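Local atomic coordinates of DUF1611 domain-containing protein (Anabaena variabilis, PDB entry 2OBN), a protein that is of unknown function but combines a Rossmann-like domain with a P-loop NTPase-like domain, and so probably binds a nucleotide. Residues Lys185-Gly190 / Gln217-Tyr222. The protein carries 2 engineered substitutions. Numbering follows the deposited sequence.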
loop_
_atom_site.group_PDB
_atom_site.type_symbol
_atom_site.label_atom_id
_atom_site.label_comp_id
_atom_site.label_asym_id
_atom_site.label_seq_id
_atom_site.Cartn_x
_atom_site.Cartn_y
_atom_site.Cartn_z
ATOM N N LYS B 185 -12.018 13.239 18.023
ATOM C CA LYS B 185 -11.463 13.739 16.776
ATOM C C LYS B 185 -11.647 12.745 15.629
ATOM O O LYS B 185 -11.382 11.551 15.785
ATOM C CB LYS B 185 -9.979 14.054 16.875
ATOM C CG LYS B 185 -9.614 15.131 15.844
ATOM C CD LYS B 185 -8.178 15.232 15.511
ATOM C CE LYS B 185 -7.891 16.553 14.766
ATOM N NZ LYS B 185 -8.903 16.986 13.759
ATOM N N PHE B 186 -12.096 13.264 14.485
ATOM C CA PHE B 186 -12.249 12.492 13.259
ATOM C C PHE B 186 -10.981 12.714 12.427
ATOM O O PHE B 186 -10.522 13.844 12.313
ATOM C CB PHE B 186 -13.492 12.950 12.491
ATOM C CG PHE B 186 -13.553 12.428 11.078
ATOM C CD1 PHE B 186 -13.988 11.144 10.819
ATOM C CD2 PHE B 186 -13.149 13.228 10.007
ATOM C CE1 PHE B 186 -14.012 10.648 9.511
ATOM C CE2 PHE B 186 -13.172 12.746 8.713
ATOM C CZ PHE B 186 -13.607 11.445 8.465
ATOM N N LEU B 187 -10.416 11.635 11.866
ATOM C CA LEU B 187 -9.192 11.697 11.038
ATOM C C LEU B 187 -9.463 11.198 9.636
ATOM O O LEU B 187 -9.884 10.067 9.446
ATOM C CB LEU B 187 -8.071 10.882 11.672
ATOM C CG LEU B 187 -7.589 11.415 13.016
ATOM C CD1 LEU B 187 -6.553 10.482 13.589
ATOM C CD2 LEU B 187 -7.034 12.811 12.874
ATOM N N ALA B 188 -9.226 12.065 8.659
ATOM C CA ALA B 188 -9.506 11.775 7.259
ATOM C C ALA B 188 -8.360 11.013 6.624
ATOM O O ALA B 188 -7.203 11.329 6.865
ATOM C CB ALA B 188 -9.758 13.075 6.487
ATOM N N THR B 189 -8.710 10.034 5.790
ATOM C CA THR B 189 -7.752 9.155 5.134
ATOM C C THR B 189 -7.971 9.018 3.593
ATOM O O THR B 189 -7.328 8.178 2.940
ATOM C CB THR B 189 -7.840 7.775 5.760
ATOM O OG1 THR B 189 -9.171 7.277 5.585
ATOM C CG2 THR B 189 -7.509 7.835 7.244
ATOM N N GLY B 190 -8.860 9.842 3.025
ATOM C CA GLY B 190 -9.136 9.846 1.588
ATOM C C GLY B 190 -9.331 11.281 1.129
ATOM O O GLY B 190 -9.460 12.187 1.962
ATOM N N GLN B 217 1.780 8.852 11.526
ATOM C CA GLN B 217 2.107 10.260 11.707
ATOM C C GLN B 217 0.888 11.108 12.091
ATOM O O GLN B 217 0.968 11.926 12.992
ATOM C CB GLN B 217 2.733 10.806 10.423
ATOM C CG GLN B 217 3.430 12.116 10.575
ATOM C CD GLN B 217 3.697 12.756 9.225
ATOM O OE1 GLN B 217 2.752 13.040 8.463
ATOM N NE2 GLN B 217 4.980 13.003 8.924
HETATM N N MSE B 218 -0.228 10.906 11.415
HETATM C CA MSE B 218 -1.446 11.660 11.711
HETATM C C MSE B 218 -1.992 11.296 13.088
HETATM O O MSE B 218 -2.390 12.164 13.865
HETATM C CB MSE B 218 -2.506 11.386 10.634
HETATM C CG MSE B 218 -3.810 12.153 10.811
HETATM SE SE MSE B 218 -5.048 11.837 9.331
HETATM C CE MSE B 218 -4.985 9.947 9.450
ATOM N N VAL B 219 -2.016 9.999 13.368
ATOM C CA VAL B 219 -2.512 9.471 14.643
ATOM C C VAL B 219 -1.650 9.938 15.824
ATOM O O VAL B 219 -2.177 10.232 16.897
ATOM C CB VAL B 219 -2.602 7.928 14.588
ATOM C CG1 VAL B 219 -2.796 7.326 15.959
ATOM C CG2 VAL B 219 -3.743 7.495 13.605
HETATM N N MSE B 220 -0.338 10.013 15.641
HETATM C CA MSE B 220 0.534 10.516 16.720
HETATM C C MSE B 220 0.388 12.029 16.924
HETATM O O MSE B 220 0.650 12.536 18.005
HETATM C CB MSE B 220 2.000 10.187 16.440
HETATM C CG MSE B 220 2.327 8.712 16.418
HETATM SE SE MSE B 220 2.039 7.869 18.113
HETATM C CE MSE B 220 3.476 8.640 19.115
ATOM N N ARG B 221 -0.034 12.738 15.884
ATOM C CA ARG B 221 -0.190 14.187 15.925
ATOM C C ARG B 221 -1.330 14.651 16.844
ATOM O O ARG B 221 -1.216 15.693 17.477
ATOM C CB ARG B 221 -0.352 14.728 14.485
ATOM C CG ARG B 221 -0.598 16.231 14.347
ATOM C CD ARG B 221 0.048 16.825 13.079
ATOM N NE ARG B 221 -0.071 15.974 11.899
ATOM N N TYR B 222 -2.399 13.865 16.946
ATOM C CA TYR B 222 -3.566 14.237 17.764
ATOM C C TYR B 222 -3.845 13.333 18.960
ATOM O O TYR B 222 -4.517 13.755 19.885
ATOM C CB TYR B 222 -4.826 14.279 16.877
ATOM C CG TYR B 222 -4.664 15.199 15.689
ATOM C CD1 TYR B 222 -4.754 16.590 15.837
ATOM C CD2 TYR B 222 -4.398 14.681 14.417
ATOM C CE1 TYR B 222 -4.578 17.446 14.740
ATOM C CE2 TYR B 222 -4.237 15.517 13.319
ATOM C CZ TYR B 222 -4.319 16.896 13.482
ATOM O OH TYR B 222 -4.151 17.707 12.384
#
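How a helix seats itself on the border strand of a parallel alpha/beta sheet is well illustrated in the P-loop domain of this protein. Strand 184-187 is outermost in its sheet within the chain, hydrogen-bonded along one side to strand 228-231, and the last turns of helix 208-222 run nearly antiparallel to it, the short axes 10.2 Å apart at 165°. L187 is the central bump. Its two methyl branches enter the hollow between M218, V219 and Y222: CD1 meets CG2 of V219, while CD2 lies 3.9 Å from CG of M218 and 3.6 Å from CD2 of Y222. The reciprocal bump is M218, modelled as selenomethionine. Extended through chi2 and bent at chi3, it sets SE and CE against CB of L187, with SE 3.3 Å from O of A188, and its CE also meets CG2 of T189, whose hydroxyl is turned to E232 and Q234. K185 packs on the flat side of Y222: CD and CE come against the ring, CE over one face, the opposite face carrying CG of R221. The lysine is extended until chi4 (-40°), where NZ bends to stand 4.6 Å from the ring centroid in a cation-pi contact. An alanine in place of Y222 would probably cost K185 both pi contacts and strip CD2 of L187 of a neighbour. CE of K185 lies 3.4 Å from the ring centroid, 17° off the normal, a CH-pi contact.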